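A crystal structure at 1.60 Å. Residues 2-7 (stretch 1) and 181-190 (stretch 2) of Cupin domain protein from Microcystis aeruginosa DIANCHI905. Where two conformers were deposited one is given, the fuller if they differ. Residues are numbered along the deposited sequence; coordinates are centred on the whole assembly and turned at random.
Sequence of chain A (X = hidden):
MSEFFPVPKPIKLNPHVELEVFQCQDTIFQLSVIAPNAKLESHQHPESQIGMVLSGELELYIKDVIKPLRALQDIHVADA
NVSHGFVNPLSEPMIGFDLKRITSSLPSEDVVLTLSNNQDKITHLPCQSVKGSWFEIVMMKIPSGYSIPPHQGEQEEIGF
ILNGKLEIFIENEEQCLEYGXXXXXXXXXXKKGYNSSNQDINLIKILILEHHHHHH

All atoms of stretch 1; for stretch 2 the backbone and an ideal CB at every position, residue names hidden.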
# COMPACT_ATOMS: atom_id res chain seq x y z
N SER A 2 16.96 -7.19 -1.12
CA SER A 2 17.29 -7.00 -2.56
C SER A 2 16.39 -5.92 -3.16
O SER A 2 15.42 -5.51 -2.53
CB SER A 2 17.09 -8.30 -3.33
OG SER A 2 15.71 -8.63 -3.43
N GLU A 3 16.69 -5.49 -4.38
CA GLU A 3 15.84 -4.51 -5.05
C GLU A 3 14.40 -5.00 -5.11
O GLU A 3 13.48 -4.25 -4.81
CB GLU A 3 16.34 -4.20 -6.47
CG GLU A 3 15.50 -3.15 -7.19
CD GLU A 3 15.95 -2.87 -8.60
OE1 GLU A 3 16.54 -3.77 -9.24
OE2 GLU A 3 15.69 -1.74 -9.09
N PHE A 4 14.20 -6.25 -5.53
CA PHE A 4 12.85 -6.78 -5.74
C PHE A 4 12.15 -7.23 -4.47
O PHE A 4 10.92 -7.26 -4.42
CB PHE A 4 12.88 -7.97 -6.71
CG PHE A 4 13.50 -7.67 -8.05
CD1 PHE A 4 13.29 -6.45 -8.70
CD2 PHE A 4 14.25 -8.64 -8.69
CE1 PHE A 4 13.85 -6.20 -9.94
CE2 PHE A 4 14.81 -8.40 -9.93
CZ PHE A 4 14.61 -7.18 -10.56
N PHE A 5 12.93 -7.58 -3.44
CA PHE A 5 12.38 -7.95 -2.14
C PHE A 5 13.11 -7.15 -1.07
O PHE A 5 13.97 -7.66 -0.36
CB PHE A 5 12.51 -9.45 -1.91
CG PHE A 5 11.79 -10.27 -2.95
CD1 PHE A 5 10.41 -10.41 -2.89
CD2 PHE A 5 12.48 -10.83 -4.01
CE1 PHE A 5 9.73 -11.15 -3.86
CE2 PHE A 5 11.81 -11.56 -4.98
CZ PHE A 5 10.44 -11.72 -4.90
N PRO A 6 12.76 -5.86 -0.97
CA PRO A 6 13.54 -4.97 -0.11
C PRO A 6 13.43 -5.26 1.38
O PRO A 6 12.35 -5.61 1.88
CB PRO A 6 12.99 -3.58 -0.45
CG PRO A 6 11.65 -3.80 -1.04
CD PRO A 6 11.72 -5.14 -1.73
N VAL A 7 14.55 -5.13 2.08
CA VAL A 7 14.60 -5.28 3.53
C VAL A 7 14.23 -3.94 4.17
O VAL A 7 14.82 -2.91 3.83
CB VAL A 7 16.01 -5.71 3.97
CG1 VAL A 7 16.09 -5.79 5.49
CG2 VAL A 7 16.40 -7.03 3.33
N UNK A 181 6.49 -8.28 4.73
CA UNK A 181 7.42 -8.18 3.61
C UNK A 181 6.67 -7.58 2.44
O UNK A 181 5.44 -7.60 2.41
CB UNK A 181 8.02 -9.54 3.25
N UNK A 182 7.41 -7.03 1.49
CA UNK A 182 6.83 -6.58 0.21
C UNK A 182 7.63 -7.09 -0.98
O UNK A 182 8.78 -7.52 -0.84
CB UNK A 182 6.76 -5.05 0.16
N UNK A 183 7.01 -7.04 -2.15
CA UNK A 183 7.77 -7.15 -3.39
C UNK A 183 7.71 -5.82 -4.12
O UNK A 183 6.74 -5.06 -3.98
CB UNK A 183 7.23 -8.28 -4.27
N UNK A 184 8.74 -5.57 -4.91
CA UNK A 184 8.80 -4.41 -5.77
C UNK A 184 9.19 -4.87 -7.17
O UNK A 184 10.26 -5.45 -7.36
CB UNK A 184 9.79 -3.37 -5.23
N UNK A 185 8.32 -4.60 -8.14
CA UNK A 185 8.57 -4.97 -9.54
C UNK A 185 8.69 -3.70 -10.36
O UNK A 185 7.69 -3.05 -10.64
CB UNK A 185 7.46 -5.87 -10.09
N UNK A 186 9.93 -3.32 -10.73
CA UNK A 186 10.11 -2.16 -11.59
C UNK A 186 9.41 -2.34 -12.93
O UNK A 186 9.03 -3.46 -13.29
CB UNK A 186 11.60 -1.89 -11.81
N UNK A 187 9.28 -1.24 -13.66
CA UNK A 187 8.71 -1.30 -15.01
C UNK A 187 9.39 -2.37 -15.84
O UNK A 187 10.62 -2.50 -15.84
CB UNK A 187 8.83 0.06 -15.71
N UNK A 188 8.57 -3.18 -16.51
CA UNK A 188 9.01 -4.14 -17.53
C UNK A 188 9.62 -5.45 -17.02
O UNK A 188 9.97 -6.31 -17.83
CB UNK A 188 10.04 -3.45 -18.43
N UNK A 189 9.74 -5.64 -15.71
CA UNK A 189 10.25 -6.88 -15.14
C UNK A 189 9.17 -7.97 -15.25
O UNK A 189 7.98 -7.68 -15.16
CB UNK A 189 10.67 -6.67 -13.68
N UNK A 190 9.59 -9.22 -15.44
CA UNK A 190 8.66 -10.35 -15.47
C UNK A 190 8.31 -10.73 -14.04
O UNK A 190 9.20 -10.97 -13.23
CB UNK A 190 9.26 -11.54 -16.22

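Position 181 has extended backbone angles, and its CA-to-CB bond points sideways, with nothing of stretch 1 within 5.5 Å of the ideal CB, so a polar side chain is reasonable. The deposited residue is Gln181, which makes no contact with stretch 1.

At position 182 the backbone is again extended, and CA-to-CB runs sideways, the ideal CB lying 5.2 Å from Pro6 CG. A side chain one or two carbons longer could reach that apolar ring, so Val, Ile, Leu or Met would suit. It is Ile182, whose chi1 of 74° (p) brings CG1 to 3.7 Å from Pro6 CG. The backbone adds a bridge: a water accepts from Ile182 N at 3.0 Å and donates to Pro6 O at 2.7 Å.

The ideal CB of position 183 lies 3.8 Å from both Phe5 CE1 and Phe4 O. Its sideways direction allows a large side chain provided that the end leads away, and extended angles favour beta-branched or aromatic residues. Tyr183 follows this course: CB packs 3.8 Å from Phe5 CE1, while chi1 of 69° (p) carries the ring off. Its CA lies 3.3 Å from Phe4 O, a CA-H...O contact.

Position 184 points toward stretch 1, with its ideal CB 3.8 Å from Glu3 O and 4.4 Å from Pro6 CD. Its amide is well placed for Phe4 O. A flat or slender side chain able to pass beside this backbone would suit, aromatic or aliphatic. Tyr184 has its ring edge at Glu3 O, 3.5 Å from CD2. Tyr184 N donates to Phe4 O at 2.8 Å and 164°, the one direct hydrogen bond between the stretches, and Phe4 CA approaches Tyr184 O at 3.3 Å.

Position 185 points away, so stretch 1 offers no guide; it is Ala185.

Position 186, with phi of -61°, permits proline. It points toward the Phe4 ring and the Glu3 carboxylate, so a compact apolar group or a basic one could be imagined. Pro186 places CD 3.5 Å from Phe4 CE1 and CG 4.0 Å from Glu3 OE2, and opens a type II turn.

Positions 187 and 188 are out of reach. The positive phi of 78° at 188 would favour Gly or Asn, yet Ser187 and Lys188 occupy the turn.

Position 189 points back toward Phe4, its ideal CB 4.9 Å from CE1, so a modest aliphatic fits. Val189 brings CG2 to 4.2 Å from Phe4 CE1. Position 190, out of reach, is Leu190.

Stretch 2 181-190: QIYYAPSKVL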
# COMPACT_ATOMS: atom_id res chain seq x y z
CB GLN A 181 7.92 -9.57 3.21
CG GLN A 181 8.57 -10.35 4.33
CD GLN A 181 8.88 -11.78 3.93
OE1 GLN A 181 8.02 -12.65 3.98
NE2 GLN A 181 10.13 -12.04 3.55
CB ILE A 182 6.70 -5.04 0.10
CG1 ILE A 182 8.07 -4.36 -0.14
CG2 ILE A 182 6.02 -4.45 1.33
CD1 ILE A 182 7.98 -2.85 -0.24
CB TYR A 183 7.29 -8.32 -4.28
CG TYR A 183 5.92 -8.13 -4.88
CD1 TYR A 183 5.74 -7.39 -6.05
CD2 TYR A 183 4.80 -8.69 -4.28
CE1 TYR A 183 4.47 -7.21 -6.59
CE2 TYR A 183 3.54 -8.52 -4.83
CZ TYR A 183 3.37 -7.78 -5.98
OH TYR A 183 2.10 -7.62 -6.50
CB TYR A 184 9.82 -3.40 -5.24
CG TYR A 184 10.15 -2.31 -6.22
CD1 TYR A 184 9.14 -1.54 -6.79
CD2 TYR A 184 11.47 -2.03 -6.59
CE1 TYR A 184 9.43 -0.53 -7.70
CE2 TYR A 184 11.76 -1.02 -7.49
CZ TYR A 184 10.74 -0.27 -8.04
OH TYR A 184 11.01 0.73 -8.95
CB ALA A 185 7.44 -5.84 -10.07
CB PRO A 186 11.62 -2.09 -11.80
CG PRO A 186 12.21 -2.85 -10.68
CD PRO A 186 11.22 -3.91 -10.33
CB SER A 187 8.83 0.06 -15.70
OG SER A 187 7.89 0.97 -15.17
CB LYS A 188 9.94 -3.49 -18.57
CG LYS A 188 9.27 -2.42 -19.41
CD LYS A 188 10.26 -1.73 -20.34
CE LYS A 188 9.60 -1.23 -21.61
NZ LYS A 188 8.16 -0.87 -21.43
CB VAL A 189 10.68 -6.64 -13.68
CG1 VAL A 189 10.98 -7.94 -12.95
CG2 VAL A 189 11.90 -5.73 -13.64
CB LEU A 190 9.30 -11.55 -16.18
CG LEU A 190 8.48 -12.85 -16.27
CD1 LEU A 190 7.16 -12.59 -16.99
CD2 LEU A 190 9.28 -13.94 -16.98
O HOH W 1 10.40 -7.38 1.44
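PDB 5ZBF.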